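Local coordinates for protein transcriptional regulator (Pseudomonas aeruginosa, PDB 3E7Q) that probably binds cis-regulatory DNA through an N-terminal helix-turn-helix and acts as a transcriptional repressor of the TetR family, at residues S93-F96 with E97-S101. Residues are numbered along the deposited sequence; the frame is centred on the assembly and turned at random.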
loop_
_atom_site.group_PDB
_atom_site.type_symbol
_atom_site.label_atom_id
_atom_site.label_comp_id
_atom_site.label_asym_id
_atom_site.label_seq_id
_atom_site.Cartn_x
_atom_site.Cartn_y
_atom_site.Cartn_z
ATOM N N SER B 93 -14.633 5.126 -16.282
ATOM C CA SER B 93 -14.986 6.327 -15.497
ATOM C C SER B 93 -15.901 6.054 -14.361
ATOM O O SER B 93 -15.747 6.647 -13.320
ATOM C CB SER B 93 -15.635 7.395 -16.375
ATOM O OG SER B 93 -14.761 7.619 -17.434
ATOM N N ALA B 94 -16.859 5.168 -14.557
ATOM C CA ALA B 94 -17.741 4.780 -13.478
ATOM C C ALA B 94 -16.929 4.016 -12.421
ATOM O O ALA B 94 -17.057 4.317 -11.263
ATOM C CB ALA B 94 -18.925 3.962 -13.998
ATOM N N PHE B 95 -16.091 3.056 -12.823
ATOM C CA PHE B 95 -15.125 2.398 -11.930
ATOM C C PHE B 95 -14.305 3.387 -11.104
ATOM O O PHE B 95 -14.235 3.238 -9.919
ATOM C CB PHE B 95 -14.180 1.510 -12.718
ATOM C CG PHE B 95 -13.387 0.538 -11.896
ATOM C CD1 PHE B 95 -13.781 -0.814 -11.796
ATOM C CD2 PHE B 95 -12.146 0.913 -11.314
ATOM C CE1 PHE B 95 -13.000 -1.741 -11.042
ATOM C CE2 PHE B 95 -11.408 0.013 -10.577
ATOM C CZ PHE B 95 -11.842 -1.308 -10.430
ATOM N N PHE B 96 -13.712 4.394 -11.743
ATOM C CA PHE B 96 -12.911 5.425 -11.049
ATOM C C PHE B 96 -13.744 6.207 -10.045
ATOM O O PHE B 96 -13.338 6.354 -8.892
ATOM C CB PHE B 96 -12.260 6.395 -12.069
ATOM C CG PHE B 96 -11.359 5.679 -13.105
ATOM C CD1 PHE B 96 -10.637 4.518 -12.757
ATOM C CD2 PHE B 96 -11.230 6.186 -14.394
ATOM C CE1 PHE B 96 -9.887 3.863 -13.690
ATOM C CE2 PHE B 96 -10.447 5.544 -15.334
ATOM C CZ PHE B 96 -9.760 4.394 -14.988
ATOM N N GLU B 97 -14.904 6.684 -10.476
ATOM C CA GLU B 97 -15.858 7.338 -9.562
ATOM C C GLU B 97 -16.225 6.480 -8.355
ATOM O O GLU B 97 -16.138 6.953 -7.221
ATOM C CB GLU B 97 -17.128 7.761 -10.302
ATOM C CG GLU B 97 -16.887 8.878 -11.312
ATOM C CD GLU B 97 -16.682 10.264 -10.684
ATOM O OE1 GLU B 97 -16.946 10.449 -9.451
ATOM O OE2 GLU B 97 -16.262 11.172 -11.460
ATOM N N ALA B 98 -16.604 5.221 -8.584
ATOM C CA ALA B 98 -16.856 4.332 -7.434
ATOM C C ALA B 98 -15.628 4.217 -6.526
ATOM O O ALA B 98 -15.752 4.240 -5.272
ATOM C CB ALA B 98 -17.349 2.977 -7.847
ATOM N N SER B 99 -14.456 4.141 -7.151
ATOM C CA SER B 99 -13.178 3.963 -6.422
ATOM C C SER B 99 -12.823 5.094 -5.461
ATOM O O SER B 99 -12.140 4.860 -4.481
ATOM C CB SER B 99 -12.001 3.826 -7.402
ATOM O OG SER B 99 -12.025 2.597 -8.112
ATOM N N PHE B 100 -13.267 6.307 -5.754
ATOM C CA PHE B 100 -12.927 7.490 -4.983
ATOM C C PHE B 100 -14.175 8.095 -4.306
ATOM O O PHE B 100 -14.135 9.188 -3.765
ATOM C CB PHE B 100 -12.198 8.496 -5.893
ATOM C CG PHE B 100 -10.798 8.050 -6.254
ATOM C CD1 PHE B 100 -9.758 8.288 -5.413
ATOM C CD2 PHE B 100 -10.534 7.361 -7.451
ATOM C CE1 PHE B 100 -8.448 7.827 -5.741
ATOM C CE2 PHE B 100 -9.274 6.920 -7.759
ATOM C CZ PHE B 100 -8.244 7.167 -6.915
ATOM N N SER B 101 -15.266 7.335 -4.307
ATOM C CA SER B 101 -16.469 7.651 -3.567
ATOM C C SER B 101 -16.187 7.358 -2.109
ATOM O O SER B 101 -15.255 6.617 -1.796
ATOM C CB SER B 101 -17.630 6.771 -4.060
ATOM O OG SER B 101 -17.417 5.416 -3.665
#
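S99 folds its side chain back onto the turn of helix that precedes it, and in doing so gives the carbonyl oxygen of F95 two donors. The backbone N of S99 makes the usual helical bond to F95 O, bent to 147° at its hydrogen, while OG of S99 lies 2.9 Å from F95 O and approaches from the other face of the carbonyl plane, well above it. OG reaches that oxygen because it stands beside the backbone N of its own residue, chi1 -70°; this is the familiar back-bond of a helical serine. The same hydroxyl lies obliquely against the F95 ring, its OG 3.6 Å from CD2 of F95. The F95 side chain swings beside its own carbonyl carbon, which places the ring among L77 and I81 of helix 58-82, L140 and L141 of helix 124-152 and L170 of helix 159-179. This is the tightly packed side, joined by A98 on L77 and A80, by F96 against helix 186-204 and by F100, whose ring brings CD2 edge-on to within 3.3 Å of F96 O and rests on L170 and L173.

The looser, partly exposed side is polar. E97 N bonds S93 O at 3.0 Å, and CG of E97 also lies near that oxygen, but the chain then bends and leads its carboxylate away to a salt bridge with R187. At the far end S101 turns OG back to A98 O, 2.6 Å away.

Between the two sides runs the backbone ladder, regular from A98 N to A94 O but weak at F100 N to F96 O (3.1 Å, 129°). F100 is the first residue to leave helical phi/psi, and S101 N then bonds A98 O, three residues back, so that this oxygen accepts from both OG and N of S101: the C-terminal end of helix 88-99 in the all-helical C-terminal region of a TetR-family regulator.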